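PDB 1B02: thymidylate synthase 1 from Bacillus subtilis, which catalyses the reductive methylation of dUMP to dTMP, with 5,10-methylenetetrahydrofolate serving as both methyl donor and reductant. Local coordinates for residues T29-D34 with Y224-D229; Y163-Y168 with L176-R181; D184-N189 with L273-A278. All blocks are in the same frame, centred on the assembly; numbering follows the deposited sequence.

Interaction 1. Residues T29-D34 with Y224-D229. With UFP (5-fluoro-2'-deoxyuridine-5'-monophosphate), chain B.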
loop_
_atom_site.group_PDB
_atom_site.type_symbol
_atom_site.label_atom_id
_atom_site.label_comp_id
_atom_site.label_asym_id
_atom_site.label_seq_id
_atom_site.Cartn_x
_atom_site.Cartn_y
_atom_site.Cartn_z
ATOM N N THR A 29 -14.223 9.257 -10.974
ATOM C CA THR A 29 -14.887 8.261 -10.149
ATOM C C THR A 29 -16.405 8.391 -10.025
ATOM O O THR A 29 -16.948 9.492 -9.943
ATOM C CB THR A 29 -14.285 8.264 -8.738
ATOM O OG1 THR A 29 -14.277 9.604 -8.230
ATOM C CG2 THR A 29 -12.857 7.736 -8.770
ATOM N N LYS A 30 -17.073 7.241 -10.010
ATOM C CA LYS A 30 -18.525 7.157 -9.870
ATOM C C LYS A 30 -18.812 6.194 -8.721
ATOM O O LYS A 30 -18.092 5.214 -8.534
ATOM C CB LYS A 30 -19.160 6.619 -11.152
ATOM C CG LYS A 30 -18.462 7.058 -12.426
ATOM C CD LYS A 30 -19.465 7.372 -13.524
ATOM C CE LYS A 30 -20.176 8.694 -13.268
ATOM N NZ LYS A 30 -19.990 9.652 -14.392
ATOM N N TRP A 31 -19.859 6.467 -7.953
ATOM C CA TRP A 31 -20.210 5.611 -6.823
ATOM C C TRP A 31 -20.662 4.217 -7.253
ATOM O O TRP A 31 -21.372 4.058 -8.245
ATOM C CB TRP A 31 -21.295 6.279 -5.986
ATOM C CG TRP A 31 -20.791 7.459 -5.227
ATOM C CD1 TRP A 31 -21.144 8.763 -5.411
ATOM C CD2 TRP A 31 -19.849 7.444 -4.147
ATOM N NE1 TRP A 31 -20.483 9.566 -4.510
ATOM C CE2 TRP A 31 -19.681 8.782 -3.723
ATOM C CE3 TRP A 31 -19.131 6.432 -3.496
ATOM C CZ2 TRP A 31 -18.824 9.134 -2.673
ATOM C CZ3 TRP A 31 -18.277 6.784 -2.452
ATOM C CH2 TRP A 31 -18.132 8.124 -2.053
ATOM N N ASP A 32 -20.242 3.212 -6.490
ATOM C CA ASP A 32 -20.570 1.818 -6.773
ATOM C C ASP A 32 -22.065 1.551 -6.933
ATOM O O ASP A 32 -22.483 0.876 -7.875
ATOM C CB ASP A 32 -20.011 0.919 -5.665
ATOM C CG ASP A 32 -19.728 -0.495 -6.142
ATOM O OD1 ASP A 32 -19.672 -0.719 -7.371
ATOM O OD2 ASP A 32 -19.562 -1.386 -5.282
ATOM N N SER A 33 -22.867 2.078 -6.014
ATOM C CA SER A 33 -24.306 1.868 -6.064
ATOM C C SER A 33 -25.024 2.624 -7.182
ATOM O O SER A 33 -25.214 2.087 -8.275
ATOM C CB SER A 33 -24.938 2.227 -4.716
ATOM O OG SER A 33 -24.247 3.289 -4.086
ATOM N N ASP A 34 -25.412 3.869 -6.912
ATOM C CA ASP A 34 -26.145 4.684 -7.881
ATOM C C ASP A 34 -25.415 5.099 -9.157
ATOM O O ASP A 34 -26.045 5.560 -10.109
ATOM C CB ASP A 34 -26.691 5.935 -7.192
ATOM C CG ASP A 34 -25.688 6.570 -6.264
ATOM O OD1 ASP A 34 -24.556 6.842 -6.713
ATOM O OD2 ASP A 34 -26.033 6.795 -5.087
ATOM N N TYR A 224 -13.590 10.845 0.160
ATOM C CA TYR A 224 -14.863 10.913 -0.560
ATOM C C TYR A 224 -16.004 11.386 0.345
ATOM O O TYR A 224 -16.098 10.987 1.506
ATOM C CB TYR A 224 -15.188 9.547 -1.169
ATOM C CG TYR A 224 -14.296 9.190 -2.340
ATOM C CD1 TYR A 224 -14.629 9.578 -3.639
ATOM C CD2 TYR A 224 -13.112 8.471 -2.153
ATOM C CE1 TYR A 224 -13.807 9.262 -4.724
ATOM C CE2 TYR A 224 -12.284 8.148 -3.230
ATOM C CZ TYR A 224 -12.639 8.547 -4.511
ATOM O OH TYR A 224 -11.836 8.224 -5.583
ATOM N N THR A 225 -16.869 12.239 -0.202
ATOM C CA THR A 225 -17.995 12.817 0.537
ATOM C C THR A 225 -18.826 11.873 1.406
ATOM O O THR A 225 -19.162 12.208 2.543
ATOM C CB THR A 225 -18.966 13.553 -0.414
ATOM O OG1 THR A 225 -19.318 12.693 -1.505
ATOM C CG2 THR A 225 -18.320 14.820 -0.955
ATOM N N ARG A 226 -19.163 10.701 0.881
ATOM C CA ARG A 226 -19.977 9.744 1.626
ATOM C C ARG A 226 -19.274 9.070 2.800
ATOM O O ARG A 226 -19.907 8.353 3.573
ATOM C CB ARG A 226 -20.513 8.673 0.676
ATOM C CG ARG A 226 -21.602 9.177 -0.251
ATOM C CD ARG A 226 -22.037 8.100 -1.224
ATOM N NE ARG A 226 -22.895 8.640 -2.272
ATOM C CZ ARG A 226 -23.559 7.898 -3.151
ATOM N NH1 ARG A 226 -23.465 6.575 -3.111
ATOM N NH2 ARG A 226 -24.310 8.480 -4.077
ATOM N N HIS A 227 -17.972 9.303 2.943
ATOM C CA HIS A 227 -17.208 8.692 4.025
ATOM C C HIS A 227 -17.068 9.588 5.251
ATOM O O HIS A 227 -16.772 9.105 6.345
ATOM C CB HIS A 227 -15.803 8.316 3.538
ATOM C CG HIS A 227 -15.787 7.341 2.400
ATOM N ND1 HIS A 227 -14.638 7.032 1.705
ATOM C CD2 HIS A 227 -16.774 6.599 1.842
ATOM C CE1 HIS A 227 -14.914 6.144 0.767
ATOM N NE2 HIS A 227 -16.205 5.864 0.829
ATOM N N ILE A 228 -17.279 10.888 5.070
ATOM C CA ILE A 228 -17.130 11.839 6.167
ATOM C C ILE A 228 -17.781 11.408 7.481
ATOM O O ILE A 228 -17.128 11.400 8.527
ATOM C CB ILE A 228 -17.667 13.245 5.776
ATOM C CG1 ILE A 228 -16.659 13.958 4.873
ATOM C CG2 ILE A 228 -17.862 14.104 7.023
ATOM C CD1 ILE A 228 -16.682 13.502 3.441
ATOM N N ASP A 229 -19.058 11.049 7.432
ATOM C CA ASP A 229 -19.775 10.644 8.634
ATOM C C ASP A 229 -19.078 9.550 9.438
ATOM O O ASP A 229 -18.861 9.699 10.640
ATOM C CB ASP A 229 -21.192 10.198 8.269
ATOM C CG ASP A 229 -22.130 11.371 8.058
ATOM O OD1 ASP A 229 -21.887 12.441 8.656
ATOM O OD2 ASP A 229 -23.107 11.225 7.295
HETATM N N1 UFP B . -6.229 4.304 -4.254
HETATM C C2 UFP B . -5.532 4.265 -3.022
HETATM N N3 UFP B . -4.559 3.248 -2.759
HETATM C C4 UFP B . -4.286 2.100 -3.600
HETATM C C5 UFP B . -5.286 1.753 -4.863
HETATM C C6 UFP B . -5.761 3.269 -5.415
HETATM O O2 UFP B . -5.883 4.906 -2.025
HETATM O O4 UFP B . -3.242 1.439 -3.495
HETATM F F5 UFP B . -4.755 1.001 -5.814
HETATM C "C1'" UFP B . -7.363 5.246 -4.541
HETATM C "C2'" UFP B . -7.036 6.720 -4.677
HETATM C "C3'" UFP B . -8.238 7.124 -5.524
HETATM C "C4'" UFP B . -8.585 5.957 -6.398
HETATM O "O3'" UFP B . -9.317 7.435 -4.663
HETATM O "O4'" UFP B . -8.120 4.811 -5.697
HETATM C "C5'" UFP B . -8.041 5.833 -7.841
HETATM O "O5'" UFP B . -8.645 6.916 -8.619
HETATM P P UFP B . -7.708 7.931 -9.382
HETATM O O1P UFP B . -6.985 7.159 -10.409
HETATM O O2P UFP B . -6.936 8.675 -8.411
HETATM O O3P UFP B . -8.824 8.928 -9.908
HETATM O O HOH W 1 -19.803 12.163 -4.208
#
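Trp-31 and Arg-226 mark the closest backbone approach of 29-34 to 224-229, yet their CA atoms are 9.4 Å apart, so the irregular segment 29-34 meets 224-229, where a strand gives way to a helix, through side chains and one water. The indole and the arginine run past each other in opposite directions. Arg-226, extended from CG to NE, lies along one face of Trp-31: its CD sits 3.6 Å from the centroid of the six-membered ring, and its CZ is 3.5 Å from the centroid of the five-membered ring. With planes only 5° apart, the guanidinium is a true flat stack and cation-pi partner. At the guanidinium edge, Arg-226 NH2 gives Asp-34 OD2 a 2.6 Å salt bridge on its syn side, although the carboxylate is turned 87° from the guanidinium. Glu-276 takes a second salt bridge from Arg-226 NH1, while Thr-36 holds Asp-34 OD1. The indole NE1 donates to a water 2.7 Å away, which also bonds to Thr-225 OG1. Elsewhere round the ring, Trp-31 CH2 packs 3.4 Å from Tyr-224 CB, and the indole edge meets the face of His-227 in an offset edge-to-face contact, completing an aromatic cluster. Chi1 of -71° places the ring of Tyr-224 beside its backbone N, and the phenol reaches past Thr-29 CG2 to the nucleotide, where its OH shares a 2.8 Å hydrogen bond with UFP O3'. A partly solvent-exposed cation-pi and salt-bridge network thus adjoins an aromatic cluster that includes Tyr-224, the deoxyribose-binding tyrosine of the thymidylate synthase nucleotide site.

Interaction 2. Residues Y163-Y168 with L176-R181. With UFP (5-fluoro-2'-deoxyuridine-5'-monophosphate), chain B.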
loop_
_atom_site.group_PDB
_atom_site.type_symbol
_atom_site.label_atom_id
_atom_site.label_comp_id
_atom_site.label_asym_id
_atom_site.label_seq_id
_atom_site.Cartn_x
_atom_site.Cartn_y
_atom_site.Cartn_z
ATOM N N TYR A 163 2.636 3.925 -6.664
ATOM C CA TYR A 163 3.435 3.519 -7.814
ATOM C C TYR A 163 4.944 3.408 -7.652
ATOM O O TYR A 163 5.615 2.871 -8.532
ATOM C CB TYR A 163 3.151 4.487 -8.963
ATOM C CG TYR A 163 3.609 5.898 -8.656
ATOM C CD1 TYR A 163 2.865 6.725 -7.814
ATOM C CD2 TYR A 163 4.815 6.390 -9.163
ATOM C CE1 TYR A 163 3.312 8.005 -7.479
ATOM C CE2 TYR A 163 5.269 7.669 -8.835
ATOM C CZ TYR A 163 4.514 8.469 -7.992
ATOM O OH TYR A 163 4.964 9.727 -7.658
ATOM N N GLU A 164 5.492 3.907 -6.550
ATOM C CA GLU A 164 6.940 3.856 -6.386
ATOM C C GLU A 164 7.432 3.693 -4.955
ATOM O O GLU A 164 6.726 4.004 -3.994
ATOM C CB GLU A 164 7.564 5.130 -6.972
ATOM C CG GLU A 164 7.285 6.377 -6.128
ATOM C CD GLU A 164 7.981 7.623 -6.644
ATOM O OE1 GLU A 164 8.922 7.493 -7.456
ATOM O OE2 GLU A 164 7.586 8.734 -6.233
ATOM N N THR A 165 8.662 3.200 -4.835
ATOM C CA THR A 165 9.319 3.021 -3.545
ATOM C C THR A 165 10.810 3.242 -3.752
ATOM O O THR A 165 11.344 2.970 -4.829
ATOM C CB THR A 165 9.142 1.588 -2.963
ATOM O OG1 THR A 165 10.098 0.706 -3.566
ATOM C CG2 THR A 165 7.742 1.061 -3.210
ATOM N N GLN A 166 11.473 3.764 -2.729
ATOM C CA GLN A 166 12.912 3.958 -2.787
ATOM C C GLN A 166 13.481 3.427 -1.487
ATOM O O GLN A 166 12.994 3.759 -0.403
ATOM C CB GLN A 166 13.292 5.429 -2.958
ATOM C CG GLN A 166 14.676 5.579 -3.585
ATOM C CD GLN A 166 15.178 7.005 -3.628
ATOM O OE1 GLN A 166 14.398 7.961 -3.614
ATOM N NE2 GLN A 166 16.495 7.158 -3.687
ATOM N N TRP A 167 14.502 2.588 -1.597
ATOM C CA TRP A 167 15.123 1.999 -0.422
ATOM C C TRP A 167 16.506 2.575 -0.168
ATOM O O TRP A 167 17.264 2.836 -1.103
ATOM C CB TRP A 167 15.230 0.484 -0.593
ATOM C CG TRP A 167 13.948 -0.169 -0.993
ATOM C CD1 TRP A 167 13.336 -0.102 -2.212
ATOM C CD2 TRP A 167 13.116 -0.993 -0.171
ATOM N NE1 TRP A 167 12.172 -0.834 -2.200
ATOM C CE2 TRP A 167 12.013 -1.392 -0.958
ATOM C CE3 TRP A 167 13.195 -1.435 1.157
ATOM C CZ2 TRP A 167 10.996 -2.213 -0.461
ATOM C CZ3 TRP A 167 12.182 -2.252 1.652
ATOM C CH2 TRP A 167 11.099 -2.632 0.842
ATOM N N TYR A 168 16.827 2.765 1.105
ATOM C CA TYR A 168 18.126 3.291 1.497
ATOM C C TYR A 168 18.773 2.383 2.533
ATOM O O TYR A 168 18.137 1.987 3.510
ATOM C CB TYR A 168 18.003 4.692 2.111
ATOM C CG TYR A 168 17.053 5.632 1.409
ATOM C CD1 TYR A 168 15.694 5.641 1.720
ATOM C CD2 TYR A 168 17.516 6.533 0.454
ATOM C CE1 TYR A 168 14.821 6.526 1.098
ATOM C CE2 TYR A 168 16.652 7.422 -0.173
ATOM C CZ TYR A 168 15.308 7.413 0.154
ATOM O OH TYR A 168 14.448 8.289 -0.462
ATOM N N LEU A 176 12.767 2.707 4.083
ATOM C CA LEU A 176 11.863 2.647 2.946
ATOM C C LEU A 176 10.995 3.886 2.830
ATOM O O LEU A 176 10.401 4.338 3.808
ATOM C CB LEU A 176 10.967 1.410 3.041
ATOM C CG LEU A 176 9.800 1.348 2.052
ATOM C CD1 LEU A 176 10.325 1.086 0.659
ATOM C CD2 LEU A 176 8.829 0.257 2.469
ATOM N N GLU A 177 10.940 4.431 1.621
ATOM C CA GLU A 177 10.121 5.600 1.337
ATOM C C GLU A 177 9.227 5.226 0.165
ATOM O O GLU A 177 9.713 4.819 -0.892
ATOM C CB GLU A 177 10.995 6.798 0.962
ATOM C CG GLU A 177 10.232 8.117 0.866
ATOM C CD GLU A 177 11.149 9.330 0.841
ATOM O OE1 GLU A 177 12.329 9.177 0.469
ATOM O OE2 GLU A 177 10.691 10.438 1.192
ATOM N N VAL A 178 7.917 5.329 0.358
ATOM C CA VAL A 178 6.987 5.006 -0.718
ATOM C C VAL A 178 6.115 6.216 -0.999
ATOM O O VAL A 178 5.935 7.078 -0.138
ATOM C CB VAL A 178 6.085 3.792 -0.364
ATOM C CG1 VAL A 178 6.938 2.554 -0.153
ATOM C CG2 VAL A 178 5.285 4.084 0.876
ATOM N N ARG A 179 5.578 6.292 -2.206
ATOM C CA ARG A 179 4.736 7.422 -2.547
ATOM C C ARG A 179 3.455 7.016 -3.262
ATOM O O ARG A 179 3.451 6.133 -4.127
ATOM C CB ARG A 179 5.518 8.417 -3.411
ATOM C CG ARG A 179 4.679 9.571 -3.937
ATOM C CD ARG A 179 5.531 10.762 -4.329
ATOM N NE ARG A 179 4.764 12.003 -4.278
ATOM C CZ ARG A 179 3.926 12.403 -5.230
ATOM N NH1 ARG A 179 3.740 11.657 -6.315
ATOM N NH2 ARG A 179 3.265 13.544 -5.091
ATOM N N ALA A 180 2.367 7.676 -2.876
ATOM C CA ALA A 180 1.063 7.451 -3.475
ATOM C C ALA A 180 0.681 8.749 -4.182
ATOM O O ALA A 180 0.678 9.818 -3.570
ATOM C CB ALA A 180 0.038 7.118 -2.395
ATOM N N ARG A 181 0.386 8.660 -5.473
ATOM C CA ARG A 181 -0.006 9.838 -6.238
ATOM C C ARG A 181 -1.425 10.241 -5.857
ATOM O O ARG A 181 -1.776 11.425 -5.861
ATOM C CB ARG A 181 0.051 9.538 -7.737
ATOM C CG ARG A 181 -0.838 8.394 -8.163
ATOM C CD ARG A 181 -1.337 8.557 -9.584
ATOM N NE ARG A 181 -2.174 7.427 -9.976
ATOM C CZ ARG A 181 -3.495 7.387 -9.830
ATOM N NH1 ARG A 181 -4.141 8.418 -9.304
ATOM N NH2 ARG A 181 -4.173 6.311 -10.204
HETATM N N1 UFP B . -6.229 4.304 -4.254
HETATM C C2 UFP B . -5.532 4.265 -3.022
HETATM N N3 UFP B . -4.559 3.248 -2.759
HETATM C C4 UFP B . -4.286 2.100 -3.600
HETATM C C5 UFP B . -5.286 1.753 -4.863
HETATM C C6 UFP B . -5.761 3.269 -5.415
HETATM O O2 UFP B . -5.883 4.906 -2.025
HETATM O O4 UFP B . -3.242 1.439 -3.495
HETATM F F5 UFP B . -4.755 1.001 -5.814
HETATM C "C1'" UFP B . -7.363 5.246 -4.541
HETATM C "C2'" UFP B . -7.036 6.720 -4.677
HETATM C "C3'" UFP B . -8.238 7.124 -5.524
HETATM C "C4'" UFP B . -8.585 5.957 -6.398
HETATM O "O3'" UFP B . -9.317 7.435 -4.663
HETATM O "O4'" UFP B . -8.120 4.811 -5.697
HETATM C "C5'" UFP B . -8.041 5.833 -7.841
HETATM O "O5'" UFP B . -8.645 6.916 -8.619
HETATM P P UFP B . -7.708 7.931 -9.382
HETATM O O1P UFP B . -6.985 7.159 -10.409
HETATM O O2P UFP B . -6.936 8.675 -8.411
HETATM O O3P UFP B . -8.824 8.928 -9.908
#
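Leu-176, Tyr-163 and Arg-179 bury the most surface where strand 163-168 runs antiparallel to strand 176-180, at 166° between segment axes 4.6 Å apart. Hydrogen-bonded pairs Glu-164/Arg-179 and Gln-166/Glu-177 fix the register of this hairpin; the Gln-166 N to Glu-177 O bond measures 2.8 Å. Leu-176 pairs with Trp-167 at a non-hydrogen-bonded position. Its CG is anti to the backbone N (chi1 169°), and CD1 is laid over the indole face, 3.4 Å from the centroid of the six-membered ring, a CH-pi contact. Thr-165 and Val-178 share that buried face, which helix 188-207 covers through Tyr-196, Gln-200 and Ile-203. Arg-179 projects from the other face with Glu-164, and the Tyr-163 side chain lies beside it, pointing the same way. Arg-179 NH1 donates to Tyr-163 OH at 2.7 Å, with the oxygen near the guanidinium plane and the phenol ring turned 79° from it; Glu-164 CG meanwhile rests over one face of that phenol. Also at the rim of the ring, Tyr-163 CE1 touches Arg-181 CB at 3.6 Å. Beyond this point Arg-181 reaches the nucleotide, donating from NH1 to UFP O2P and from NH2 to UFP O1P, each at 2.9 Å, while NH2 also bonds to the Thr-159 carbonyl. The chemistry is thus divided: apolar contacts seat the sheet on its helix, polar ones line the opposite face, and Arg-181, at the corner just past 176-180, gives the phosphate a two-pronged cationic grip.

Interaction 3. Residues D184-N189 with L273-A278. With C2F (5-methyl-5,6,7,8-tetrahydrofolic acid), chain C; UFP (5-fluoro-2'-deoxyuridine-5'-monophosphate), chain B.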
loop_
_atom_site.group_PDB
_atom_site.type_symbol
_atom_site.label_atom_id
_atom_site.label_comp_id
_atom_site.label_asym_id
_atom_site.label_seq_id
_atom_site.Cartn_x
_atom_site.Cartn_y
_atom_site.Cartn_z
ATOM N N ASP A 184 -7.042 7.226 -1.232
ATOM C CA ASP A 184 -8.402 7.198 -0.688
ATOM C C ASP A 184 -8.181 6.915 0.795
ATOM O O ASP A 184 -7.996 5.768 1.200
ATOM C CB ASP A 184 -9.199 6.065 -1.351
ATOM C CG ASP A 184 -10.554 5.816 -0.693
ATOM O OD1 ASP A 184 -10.831 6.365 0.398
ATOM O OD2 ASP A 184 -11.347 5.050 -1.282
ATOM N N MET A 185 -8.185 7.975 1.596
ATOM C CA MET A 185 -7.931 7.873 3.028
ATOM C C MET A 185 -8.782 6.886 3.816
ATOM O O MET A 185 -8.309 6.300 4.791
ATOM C CB MET A 185 -8.034 9.260 3.666
ATOM C CG MET A 185 -6.900 10.200 3.272
ATOM S SD MET A 185 -5.262 9.423 3.345
ATOM C CE MET A 185 -4.925 9.562 5.098
ATOM N N ALA A 186 -10.030 6.694 3.405
ATOM C CA ALA A 186 -10.909 5.777 4.120
ATOM C C ALA A 186 -10.630 4.316 3.788
ATOM O O ALA A 186 -10.491 3.488 4.683
ATOM C CB ALA A 186 -12.366 6.112 3.823
ATOM N N LEU A 187 -10.532 4.003 2.501
ATOM C CA LEU A 187 -10.301 2.630 2.075
ATOM C C LEU A 187 -8.841 2.240 1.835
ATOM O O LEU A 187 -8.263 1.469 2.598
ATOM C CB LEU A 187 -11.112 2.345 0.807
ATOM C CG LEU A 187 -12.446 1.596 0.927
ATOM C CD1 LEU A 187 -12.906 1.524 2.375
ATOM C CD2 LEU A 187 -13.481 2.306 0.073
ATOM N N GLY A 188 -8.254 2.773 0.768
ATOM C CA GLY A 188 -6.882 2.444 0.421
ATOM C C GLY A 188 -5.761 2.728 1.408
ATOM O O GLY A 188 -4.932 1.857 1.664
ATOM N N ASN A 189 -5.721 3.932 1.966
ATOM C CA ASN A 189 -4.649 4.292 2.887
ATOM C C ASN A 189 -4.351 3.281 3.990
ATOM O O ASN A 189 -3.216 2.817 4.111
ATOM C CB ASN A 189 -4.910 5.665 3.510
ATOM C CG ASN A 189 -3.770 6.119 4.395
ATOM O OD1 ASN A 189 -3.907 6.195 5.617
ATOM N ND2 ASN A 189 -2.630 6.418 3.784
ATOM N N LEU A 273 -16.103 -0.673 10.002
ATOM C CA LEU A 273 -16.801 0.482 9.451
ATOM C C LEU A 273 -16.974 0.288 7.948
ATOM O O LEU A 273 -16.038 -0.102 7.251
ATOM C CB LEU A 273 -16.000 1.761 9.719
ATOM C CG LEU A 273 -16.489 2.778 10.756
ATOM C CD1 LEU A 273 -17.730 2.270 11.471
ATOM C CD2 LEU A 273 -15.374 3.046 11.751
ATOM N N LEU A 274 -18.176 0.555 7.453
ATOM C CA LEU A 274 -18.463 0.404 6.033
ATOM C C LEU A 274 -18.159 1.686 5.271
ATOM O O LEU A 274 -18.505 2.781 5.712
ATOM C CB LEU A 274 -19.934 0.038 5.825
ATOM C CG LEU A 274 -20.360 -1.405 6.097
ATOM C CD1 LEU A 274 -21.839 -1.559 5.770
ATOM C CD2 LEU A 274 -19.523 -2.363 5.263
ATOM N N PHE A 275 -17.507 1.538 4.124
ATOM C CA PHE A 275 -17.168 2.672 3.274
ATOM C C PHE A 275 -17.434 2.254 1.834
ATOM O O PHE A 275 -16.844 1.292 1.344
ATOM C CB PHE A 275 -15.691 3.048 3.429
ATOM C CG PHE A 275 -15.355 3.657 4.758
ATOM C CD1 PHE A 275 -15.776 4.943 5.075
ATOM C CD2 PHE A 275 -14.611 2.946 5.693
ATOM C CE1 PHE A 275 -15.462 5.515 6.305
ATOM C CE2 PHE A 275 -14.291 3.510 6.928
ATOM C CZ PHE A 275 -14.717 4.797 7.234
ATOM N N GLU A 276 -18.333 2.962 1.161
ATOM C CA GLU A 276 -18.646 2.637 -0.222
ATOM C C GLU A 276 -17.427 2.918 -1.095
ATOM O O GLU A 276 -16.689 3.876 -0.853
ATOM C CB GLU A 276 -19.834 3.468 -0.701
ATOM C CG GLU A 276 -20.487 2.935 -1.959
ATOM C CD GLU A 276 -21.620 3.813 -2.431
ATOM O OE1 GLU A 276 -22.263 4.464 -1.577
ATOM O OE2 GLU A 276 -21.864 3.853 -3.655
ATOM N N VAL A 277 -17.215 2.088 -2.110
ATOM C CA VAL A 277 -16.070 2.272 -2.989
ATOM C C VAL A 277 -16.424 3.010 -4.275
ATOM O O VAL A 277 -17.415 2.698 -4.934
ATOM C CB VAL A 277 -15.393 0.905 -3.332
ATOM C CG1 VAL A 277 -16.143 -0.229 -2.663
ATOM C CG2 VAL A 277 -15.328 0.691 -4.839
ATOM N N ALA A 278 -15.608 4.002 -4.613
ATOM C CA ALA A 278 -15.804 4.775 -5.830
ATOM C C ALA A 278 -14.986 4.082 -6.912
ATOM O O ALA A 278 -13.792 3.839 -6.733
ATOM C CB ALA A 278 -15.318 6.204 -5.629
HETATM N N1 C2F C . -10.793 2.772 -5.636
HETATM C C2 C2F C . -11.135 3.494 -4.457
HETATM N NA2 C2F C . -12.094 4.514 -4.466
HETATM N N3 C2F C . -10.360 3.379 -3.294
HETATM C C4 C2F C . -9.245 2.443 -3.217
HETATM O O4 C2F C . -8.482 2.365 -2.259
HETATM C C4A C2F C . -8.869 1.749 -4.527
HETATM N N5 C2F C . -7.822 0.708 -4.612
HETATM C C6 C2F C . -7.920 -0.331 -5.552
HETATM C C7 C2F C . -8.305 0.199 -6.909
HETATM N N8 C2F C . -9.350 1.248 -6.863
HETATM C C8A C2F C . -9.614 2.001 -5.704
HETATM C C9 C2F C . -8.833 -1.524 -5.131
HETATM N N10 C2F C . -8.447 -1.821 -3.686
HETATM C C11 C2F C . -6.457 0.908 -4.074
HETATM C C12 C2F C . -11.344 -1.996 -0.467
HETATM C C13 C2F C . -11.756 -1.689 -1.805
HETATM C C14 C2F C . -10.835 -1.574 -2.856
HETATM C C15 C2F C . -9.411 -1.667 -2.592
HETATM C C16 C2F C . -8.986 -1.833 -1.217
HETATM C C17 C2F C . -9.913 -2.039 -0.204
HETATM C C C2F C . -12.345 -2.328 0.651
HETATM O O C2F C . -13.561 -2.442 0.323
HETATM N N C2F C . -11.825 -2.395 1.975
HETATM C CA C2F C . -12.794 -2.934 2.954
HETATM C CB C2F C . -12.379 -4.404 3.213
HETATM C CG C2F C . -13.187 -5.669 3.593
HETATM C CD C2F C . -12.545 -6.922 2.882
HETATM O OE1 C2F C . -12.879 -7.063 1.663
HETATM O OE2 C2F C . -12.003 -7.764 3.627
HETATM C CT C2F C . -12.734 -2.017 4.165
HETATM O O1 C2F C . -11.557 -1.767 4.530
HETATM O O2 C2F C . -13.818 -1.663 4.656
HETATM N N1 UFP B . -6.229 4.304 -4.254
HETATM C C2 UFP B . -5.532 4.265 -3.022
HETATM N N3 UFP B . -4.559 3.248 -2.759
HETATM C C4 UFP B . -4.286 2.100 -3.600
HETATM C C5 UFP B . -5.286 1.753 -4.863
HETATM C C6 UFP B . -5.761 3.269 -5.415
HETATM O O2 UFP B . -5.883 4.906 -2.025
HETATM O O4 UFP B . -3.242 1.439 -3.495
HETATM F F5 UFP B . -4.755 1.001 -5.814
HETATM C "C1'" UFP B . -7.363 5.246 -4.541
HETATM C "C2'" UFP B . -7.036 6.720 -4.677
HETATM C "C3'" UFP B . -8.238 7.124 -5.524
HETATM C "C4'" UFP B . -8.585 5.957 -6.398
HETATM O "O3'" UFP B . -9.317 7.435 -4.663
HETATM O "O4'" UFP B . -8.120 4.811 -5.697
HETATM C "C5'" UFP B . -8.041 5.833 -7.841
HETATM O "O5'" UFP B . -8.645 6.916 -8.619
HETATM P P UFP B . -7.708 7.931 -9.382
HETATM O O1P UFP B . -6.985 7.159 -10.409
HETATM O O2P UFP B . -6.936 8.675 -8.411
HETATM O O3P UFP B . -8.824 8.928 -9.908
#
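Ala-186 CB lies over one face of the Phe-275 ring, 3.9 Å from its centroid and 15° off the normal, a CH-pi contact; the His-227 ring meets this phenyl edge-to-face, and side chains of helix 228-236, including Leu-231, also touch it. The other flat group, the Asp-184 carboxylate, forms an Asx motif just ahead of helix 188-207: Leu-187 N approaches OD1 from above the carboxylate plane, 70° out of it, at 3.2 Å in an almost straight bond. Leu-187 lies between 273-278 and the folate. Its CD1 packs against Phe-275 CB at 3.3 Å, and CD2 lies against the backbone of Glu-276 and Val-277, while CG, where the two methyls diverge, touches C2F, 3.9 Å from its C atom. No hydrogen bond links the two segments directly; their direct contact is apolar, and C2F NA2 links Asp-184 OD2 and Ala-278 O. With its CG anti to the backbone N (chi1 171°), Asp-184 presents OD2 to the pterin ring, accepting from C2F N3 at 2.8 Å. The backbone N of the same residue donates to UFP O2 at 2.7 Å, so one residue addresses both nucleotide and folate, as expected for the shared substrate and cofactor pocket of thymidylate synthase. At the pterin amino group, NA2 of C2F donates to the carbonyl O of Ala-278 at 2.9 Å and only weakly to Asp-184 OD2.

In the fold
From the N terminus, the loop 29-34, between strands 20-21 and 40-50, opens a long chain loop that interaction 1 closes at 224-229, where strand 210-224 gives way to helix 228-236. Interaction 2, the hairpin 162-169/173-184, is nested inside it. The chain then runs directly from that hairpin into 184-189, where interaction 3 opens; it closes only at the C-terminal loop 273-278, after interaction 1 has closed, so interactions 1 and 3 cross. Their centres are 9 Å apart, and Glu-276 joins them by probable hydrogen bonds to Ser-33 and His-227. Interaction 2 lies about 28 Å from interaction 1, centre to centre, yet all three touch UFP.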